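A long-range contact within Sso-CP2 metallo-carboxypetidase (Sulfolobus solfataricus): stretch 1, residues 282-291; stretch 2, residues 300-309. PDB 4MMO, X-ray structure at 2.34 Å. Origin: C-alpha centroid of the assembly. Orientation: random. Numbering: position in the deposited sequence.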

# COMPACT_ATOMS: atom_id res chain seq x y z
N CYS A 282 6.87 -12.35 -12.05
CA CYS A 282 6.42 -10.97 -12.03
C CYS A 282 5.71 -10.76 -10.70
O CYS A 282 4.54 -11.08 -10.56
CB CYS A 282 5.47 -10.68 -13.18
SG CYS A 282 4.65 -9.06 -13.05
N ASN A 283 6.44 -10.22 -9.73
CA ASN A 283 5.95 -10.09 -8.37
C ASN A 283 5.63 -8.65 -8.00
O ASN A 283 6.33 -7.72 -8.41
CB ASN A 283 6.99 -10.66 -7.41
CG ASN A 283 6.56 -10.56 -5.96
OD1 ASN A 283 5.65 -11.26 -5.52
ND2 ASN A 283 7.22 -9.69 -5.21
N VAL A 284 4.56 -8.46 -7.23
CA VAL A 284 4.19 -7.15 -6.72
C VAL A 284 4.76 -6.98 -5.32
O VAL A 284 4.37 -7.70 -4.39
CB VAL A 284 2.66 -6.95 -6.69
CG1 VAL A 284 2.30 -5.58 -6.11
CG2 VAL A 284 2.08 -7.09 -8.09
N ASP A 285 5.69 -6.04 -5.16
CA ASP A 285 6.31 -5.79 -3.87
C ASP A 285 5.49 -4.81 -3.06
O ASP A 285 5.54 -4.79 -1.83
CB ASP A 285 7.72 -5.22 -4.05
CG ASP A 285 8.62 -6.12 -4.84
OD1 ASP A 285 9.17 -7.08 -4.26
OD2 ASP A 285 8.77 -5.88 -6.05
N GLY A 286 4.73 -3.98 -3.76
CA GLY A 286 3.98 -2.93 -3.10
C GLY A 286 2.91 -2.32 -3.97
O GLY A 286 3.03 -2.23 -5.19
N PHE A 287 1.83 -1.90 -3.31
CA PHE A 287 0.78 -1.14 -3.95
C PHE A 287 0.19 -0.21 -2.91
O PHE A 287 -0.30 -0.65 -1.87
CB PHE A 287 -0.29 -2.08 -4.52
CG PHE A 287 -1.38 -1.37 -5.29
CD1 PHE A 287 -1.35 -1.32 -6.67
CD2 PHE A 287 -2.43 -0.76 -4.63
CE1 PHE A 287 -2.34 -0.67 -7.38
CE2 PHE A 287 -3.42 -0.12 -5.33
CZ PHE A 287 -3.38 -0.07 -6.71
N GLU A 288 0.28 1.09 -3.18
CA GLU A 288 -0.24 2.12 -2.28
C GLU A 288 -1.18 3.03 -3.04
O GLU A 288 -0.89 3.45 -4.16
CB GLU A 288 0.91 2.95 -1.71
CG GLU A 288 0.48 4.11 -0.82
CD GLU A 288 -0.10 3.65 0.51
OE1 GLU A 288 0.39 2.64 1.06
OE2 GLU A 288 -1.05 4.30 1.00
N CYS A 289 -2.31 3.33 -2.42
CA CYS A 289 -3.24 4.30 -2.98
C CYS A 289 -4.27 4.74 -1.96
O CYS A 289 -4.75 3.94 -1.16
CB CYS A 289 -3.96 3.70 -4.19
SG CYS A 289 -5.10 4.88 -4.92
N GLY A 290 -4.61 6.02 -2.00
CA GLY A 290 -5.67 6.56 -1.18
C GLY A 290 -5.42 6.41 0.31
O GLY A 290 -4.28 6.28 0.75
N TYR A 291 -6.51 6.42 1.07
CA TYR A 291 -6.43 6.46 2.52
C TYR A 291 -6.20 5.10 3.16
O TYR A 291 -6.91 4.14 2.88
CB TYR A 291 -7.71 7.07 3.09
CG TYR A 291 -7.80 6.99 4.60
CD1 TYR A 291 -7.05 7.84 5.40
CD2 TYR A 291 -8.62 6.06 5.21
CE1 TYR A 291 -7.13 7.77 6.78
CE2 TYR A 291 -8.71 5.98 6.59
CZ TYR A 291 -7.96 6.84 7.37
OH TYR A 291 -8.04 6.76 8.74
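Stretch 2 300-309: VPHRAFAKLD

Stretch 2 lies beside stretch 1 as an antiparallel β-strand: 303-309 runs against 283-290 with 177° between their directions and 4.6 Å between the axes at closest approach. The apolar centre is one face of this pair, where V284, F287 and C289 meet L308, A306 and A304. F287 sits across from the small A306, CA to CA 4.3 Å, and its CD1 lies 3.8 Å from A306 CB. Next along, V284 CG2 meets L308 CD2 at 3.6 Å, while C289 SG reaches A304 CB at 3.6 Å and P301 CG at 3.7 Å. On the other face, the F305 side chain (chi1 p) folds back over E288, whose CB sits above the ring, 4.0 Å from its centroid, in a CH-π contact.

E288 and F305 form a hydrogen-bonded pair, E288 N to F305 O 3.0 Å and F305 N to E288 O 3.1 Å. Farther along, K307 N donates to G286 O at 2.9 Å. At D285 the register slips by one residue, a β-bulge: K307 O takes D285 N at 2.8 Å and, weakly, G286 N at 3.4 Å. D285, with phi/psi of -87/-26, thereby turns its CB toward stretch 2.

Between G290 and R303, where the direct ladder has given out, a water bridges the strands, donating to R303 O (2.7 Å) and accepting from G290 N (3.0 Å). G290 has positive phi, and its CA packs 3.2 Å from P301 CG; a CB here would strike that atom.

The polar edge is at the other end. N283 and D309 pair through N283 N to D309 O and D309 N to N283 O, both 3.0 Å, and N283 ND2 adds a bond to D309 OD1 at 2.9 Å. D285 OD2 stands only 2.7 Å from D309 OD1, close enough that one acid probably carries a proton.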

# COMPACT_ATOMS: atom_id res chain seq x y z
N VAL A 300 -11.85 9.94 -3.62
CA VAL A 300 -11.20 9.45 -4.82
C VAL A 300 -9.75 9.91 -4.75
O VAL A 300 -9.49 11.11 -4.83
CB VAL A 300 -11.82 10.02 -6.11
CG1 VAL A 300 -11.17 9.38 -7.34
CG2 VAL A 300 -13.32 9.80 -6.13
N PRO A 301 -8.80 8.97 -4.58
CA PRO A 301 -7.41 9.44 -4.51
C PRO A 301 -6.95 9.93 -5.87
O PRO A 301 -7.50 9.51 -6.88
CB PRO A 301 -6.63 8.18 -4.09
CG PRO A 301 -7.68 7.21 -3.61
CD PRO A 301 -8.88 7.50 -4.44
N HIS A 302 -5.95 10.81 -5.90
CA HIS A 302 -5.48 11.36 -7.16
C HIS A 302 -4.23 10.61 -7.64
O HIS A 302 -3.84 10.73 -8.80
CB HIS A 302 -5.20 12.86 -7.04
CG HIS A 302 -4.03 13.20 -6.18
ND1 HIS A 302 -2.74 13.27 -6.67
CD2 HIS A 302 -3.95 13.50 -4.86
CE1 HIS A 302 -1.92 13.59 -5.69
NE2 HIS A 302 -2.62 13.74 -4.58
N ARG A 303 -3.64 9.83 -6.74
CA ARG A 303 -2.37 9.17 -7.01
C ARG A 303 -2.40 7.70 -6.58
O ARG A 303 -2.98 7.35 -5.56
CB ARG A 303 -1.25 9.91 -6.27
CG ARG A 303 0.15 9.63 -6.78
CD ARG A 303 1.14 10.59 -6.15
NE ARG A 303 2.53 10.21 -6.40
CZ ARG A 303 3.27 10.65 -7.41
NH1 ARG A 303 2.78 11.49 -8.31
NH2 ARG A 303 4.52 10.23 -7.53
N ALA A 304 -1.77 6.85 -7.39
CA ALA A 304 -1.59 5.44 -7.06
C ALA A 304 -0.27 4.97 -7.64
O ALA A 304 0.08 5.32 -8.76
CB ALA A 304 -2.73 4.62 -7.65
N PHE A 305 0.48 4.18 -6.87
CA PHE A 305 1.70 3.58 -7.39
C PHE A 305 1.91 2.15 -6.93
O PHE A 305 1.40 1.73 -5.88
CB PHE A 305 2.93 4.44 -7.05
CG PHE A 305 3.17 4.61 -5.58
CD1 PHE A 305 2.52 5.61 -4.87
CD2 PHE A 305 4.06 3.78 -4.91
CE1 PHE A 305 2.75 5.77 -3.51
CE2 PHE A 305 4.29 3.94 -3.56
CZ PHE A 305 3.63 4.93 -2.86
N ALA A 306 2.65 1.40 -7.73
CA ALA A 306 2.96 0.01 -7.45
C ALA A 306 4.42 -0.27 -7.77
O ALA A 306 5.00 0.39 -8.64
CB ALA A 306 2.06 -0.90 -8.27
N LYS A 307 5.02 -1.22 -7.06
CA LYS A 307 6.40 -1.62 -7.28
C LYS A 307 6.47 -3.10 -7.65
O LYS A 307 5.94 -3.95 -6.94
CB LYS A 307 7.23 -1.35 -6.03
CG LYS A 307 7.53 0.12 -5.80
CD LYS A 307 8.36 0.33 -4.54
CE LYS A 307 8.42 1.80 -4.16
NZ LYS A 307 9.81 2.33 -4.17
N LEU A 308 7.13 -3.38 -8.77
CA LEU A 308 7.23 -4.74 -9.30
C LEU A 308 8.68 -5.16 -9.40
O LEU A 308 9.55 -4.35 -9.75
CB LEU A 308 6.60 -4.81 -10.69
CG LEU A 308 5.20 -4.23 -10.87
CD1 LEU A 308 4.86 -4.13 -12.35
CD2 LEU A 308 4.17 -5.07 -10.14
N ASP A 309 8.95 -6.42 -9.08
CA ASP A 309 10.25 -7.01 -9.35
C ASP A 309 10.04 -8.25 -10.22
O ASP A 309 9.15 -9.07 -9.94
CB ASP A 309 10.99 -7.35 -8.05
CG ASP A 309 10.41 -8.55 -7.33
OD1 ASP A 309 9.32 -8.42 -6.74
OD2 ASP A 309 11.06 -9.62 -7.34
O HOH W 1 -2.54 7.96 -2.95